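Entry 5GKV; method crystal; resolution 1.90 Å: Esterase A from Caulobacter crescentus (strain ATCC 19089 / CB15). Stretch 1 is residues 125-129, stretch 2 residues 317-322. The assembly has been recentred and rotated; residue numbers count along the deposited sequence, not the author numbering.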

ATOM      1  N   ALA A 125      -5.757  -8.395  12.941  1.00 15.74           N
ATOM      2  CA  ALA A 125      -4.378  -8.313  12.463  1.00 19.01           C
ATOM      3  C   ALA A 125      -4.238  -7.291  11.348  1.00 18.80           C
ATOM      4  O   ALA A 125      -3.276  -6.510  11.325  1.00 15.24           O
ATOM      5  N   LEU A 126      -5.174  -7.298  10.400  1.00 16.03           N
ATOM      6  CA  LEU A 126      -5.056  -6.437   9.228  1.00 17.73           C
ATOM      7  C   LEU A 126      -5.384  -4.987   9.529  1.00 17.32           C
ATOM      8  O   LEU A 126      -4.981  -4.115   8.754  1.00 17.84           O
ATOM      9  N   SER A 127      -6.058  -4.700  10.647  1.00 17.25           N
ATOM     10  CA  SER A 127      -6.318  -3.328  11.057  1.00 17.34           C
ATOM     11  C   SER A 127      -5.363  -2.852  12.159  1.00 14.48           C
ATOM     12  O   SER A 127      -5.660  -1.872  12.854  1.00 13.92           O
ATOM     13  N   HIS A 128      -4.211  -3.508  12.304  1.00 13.68           N
ATOM     14  CA  HIS A 128      -3.115  -3.044  13.143  1.00 16.62           C
ATOM     15  C   HIS A 128      -3.488  -3.055  14.619  1.00 18.36           C
ATOM     16  O   HIS A 128      -3.012  -2.231  15.396  1.00 17.09           O
ATOM     17  N   GLN A 129      -4.323  -4.018  15.019  1.00 17.52           N
ATOM     18  CA  GLN A 129      -4.751  -4.131  16.405  1.00 20.04           C
ATOM     19  C   GLN A 129      -3.967  -5.162  17.202  1.00 21.18           C
ATOM     20  O   GLN A 129      -4.057  -5.158  18.438  1.00 22.52           O
ATOM     21  N   SER A 317      -9.063   5.854  10.359  1.00 21.08           N
ATOM     22  CA  SER A 317     -10.139   4.876  10.286  1.00 17.96           C
ATOM     23  C   SER A 317      -9.612   3.714   9.448  1.00 21.03           C
ATOM     24  O   SER A 317      -9.312   3.885   8.263  1.00 18.43           O
ATOM     25  N   TRP A 318      -9.471   2.547  10.069  1.00 17.99           N
ATOM     26  CA  TRP A 318      -8.936   1.360   9.405  1.00 18.58           C
ATOM     27  C   TRP A 318     -10.059   0.419   8.993  1.00 18.78           C
ATOM     28  O   TRP A 318     -10.921   0.085   9.816  1.00 19.99           O
ATOM     29  N   GLY A 319     -10.030  -0.015   7.730  1.00 15.90           N
ATOM     30  CA  GLY A 319     -10.680  -1.232   7.299  1.00 18.65           C
ATOM     31  C   GLY A 319      -9.764  -2.423   7.511  1.00 17.94           C
ATOM     32  O   GLY A 319      -8.821  -2.382   8.304  1.00 16.47           O
ATOM     33  N   ALA A 320     -10.036  -3.501   6.772  1.00 18.00           N
ATOM     34  CA  ALA A 320      -9.231  -4.724   6.881  1.00 17.51           C
ATOM     35  C   ALA A 320      -7.978  -4.605   6.003  1.00 20.19           C
ATOM     36  O   ALA A 320      -7.826  -5.259   4.964  1.00 17.96           O
ATOM     37  N   GLY A 321      -7.049  -3.764   6.470  1.00 16.75           N
ATOM     38  CA  GLY A 321      -5.813  -3.468   5.776  1.00 13.72           C
ATOM     39  C   GLY A 321      -5.844  -2.221   4.912  1.00 17.67           C
ATOM     40  O   GLY A 321      -4.789  -1.615   4.684  1.00 19.08           O
ATOM     41  N   PHE A 322      -7.019  -1.808   4.442  1.00 19.72           N
ATOM     42  CA  PHE A 322      -7.161  -0.543   3.726  1.00 18.35           C
ATOM     43  C   PHE A 322      -7.282   0.619   4.716  1.00 18.10           C
ATOM     44  O   PHE A 322      -7.930   0.508   5.762  1.00 18.32           O
TER

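No direct hydrogen bond joins the two stretches, although both are buried and bring polar backbone atoms close together; the polar link between them is a single water. Water 1 lies 2.8 Å from His 128 NE2 and 2.8 Å from Gly 321 O, donating a hydrogen bond to the carbonyl, and so ties the imidazole of one stretch to the backbone of the other. The nearest direct polar approach, Leu 126 O to Gly 321 N at 3.1 Å, fails on angle. Gly 321 N instead makes a weak hydrogen bond to Gly 319 O within its own turn (2.9 Å), while Leu 126 O receives a CA-H...O contact from Gly 321 CA at 3.2 Å.

The aromatic part of the contact is built by His 128 and Trp 318, both of which direct their CA-to-CB bonds toward the opposing stretch. His 128, with positive phi and psi (66/33) just beyond the helix, adopts an m rotamer with chi2 of -81°; Trp 318, at the end of its strand, is also m, with chi2 of 112°. Their rings meet obliquely, with planes at 47° and the imidazole centroid 4.3 Å from that of the six-membered indole ring. His 128 CD2 comes within 3.6 Å of Trp 318 CE2, over one face of the indole. Ser 127 O lies over a face of the same ring system, 3.8 Å from Trp 318 CD1. His 128 ND1 and Trp 318 NE1 are satisfied elsewhere in the structure.

Ser 127, the first residue to leave helical geometry, points sideways, yet its CB packs 3.4 Å from Gly 319 O and 3.9 Å from Trp 318 CB. Ser 127 is in the p rotamer, and its OG lies 2.8 Å from Gln 129 NE2, which donates a nearly linear hydrogen bond to it. Gln 129 itself does not touch the second stretch; its contribution is to this local polar pairing.

At the helical end, Leu 126 points toward the turn in the mt rotamer and packs mainly against backbone: its CB is 3.7 Å from Ala 320 C, whereas its CD1 only grazes Ala 320 CB at 4.5 Å. Gly 321 provides the closest backbone register, its CA 4.6 Å from Leu 126 CA. At its phi/psi of 95/-25, a CB would be jammed against the carbonyl oxygen of Ala 320, so the turn's own conformation calls for glycine. Phe 322, an m rotamer, points away and takes no part in the contact.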

ATOM      1  CB  ALA A 125      -3.902  -9.679  11.961  1.00 17.30           C
ATOM      2  CB  LEU A 126      -5.953  -6.948   8.095  1.00 17.48           C
ATOM      3  CG  LEU A 126      -5.538  -8.304   7.514  1.00 21.44           C
ATOM      4  CD1 LEU A 126      -6.529  -8.710   6.428  1.00 21.62           C
ATOM      5  CD2 LEU A 126      -4.122  -8.243   6.960  1.00 21.18           C
ATOM      6  CB  SER A 127      -7.781  -3.171  11.487  1.00 19.03           C
ATOM      7  OG  SER A 127      -8.124  -4.076  12.533  1.00 19.28           O
ATOM      8  CB  HIS A 128      -2.629  -1.652  12.672  1.00 13.17           C
ATOM      9  CG  HIS A 128      -2.291  -1.637  11.205  1.00 17.93           C
ATOM     10  ND1 HIS A 128      -1.084  -2.103  10.716  1.00 17.90           N
ATOM     11  CD2 HIS A 128      -3.033  -1.310  10.120  1.00 16.22           C
ATOM     12  CE1 HIS A 128      -1.084  -2.031   9.394  1.00 14.86           C
ATOM     13  NE2 HIS A 128      -2.255  -1.553   9.003  1.00 15.52           N
ATOM     14  CB  GLN A 129      -6.235  -4.491  16.466  1.00 19.49           C
ATOM     15  CG  GLN A 129      -7.136  -3.433  15.906  1.00 20.73           C
ATOM     16  CD  GLN A 129      -8.577  -3.778  16.159  1.00 22.91           C
ATOM     17  OE1 GLN A 129      -9.011  -3.820  17.311  1.00 23.92           O
ATOM     18  NE2 GLN A 129      -9.325  -4.054  15.098  1.00 17.75           N
ATOM     19  CB  SER A 317     -11.386   5.499   9.658  1.00 19.90           C
ATOM     20  OG  SER A 317     -12.406   4.540   9.393  1.00 18.63           O
ATOM     21  CB  TRP A 318      -7.983   0.598  10.329  1.00 20.27           C
ATOM     22  CG  TRP A 318      -6.638   1.223  10.539  1.00 19.51           C
ATOM     23  CD1 TRP A 318      -6.154   1.762  11.699  1.00 18.63           C
ATOM     24  CD2 TRP A 318      -5.587   1.331   9.570  1.00 15.96           C
ATOM     25  NE1 TRP A 318      -4.872   2.211  11.507  1.00 20.18           N
ATOM     26  CE2 TRP A 318      -4.500   1.958  10.206  1.00 18.71           C
ATOM     27  CE3 TRP A 318      -5.464   0.959   8.218  1.00 16.95           C
ATOM     28  CZ2 TRP A 318      -3.303   2.236   9.542  1.00 19.39           C
ATOM     29  CZ3 TRP A 318      -4.278   1.235   7.557  1.00 17.23           C
ATOM     30  CH2 TRP A 318      -3.209   1.863   8.219  1.00 20.04           C
ATOM     31  CB  ALA A 320     -10.065  -5.949   6.520  1.00 17.92           C
ATOM     32  CB  PHE A 322      -8.406  -0.563   2.820  1.00 15.56           C
ATOM     33  CG  PHE A 322      -8.363  -1.574   1.699  1.00 16.75           C
ATOM     34  CD1 PHE A 322      -7.537  -1.381   0.601  1.00 14.94           C
ATOM     35  CD2 PHE A 322      -9.196  -2.697   1.719  1.00 19.35           C
ATOM     36  CE1 PHE A 322      -7.518  -2.301  -0.459  1.00 15.43           C
ATOM     37  CE2 PHE A 322      -9.170  -3.639   0.673  1.00 20.23           C
ATOM     38  CZ  PHE A 322      -8.329  -3.436  -0.419  1.00 17.83           C
TER
HETATM   39  O   HOH W   1      -2.478  -1.480   6.169  1.00 15.59           O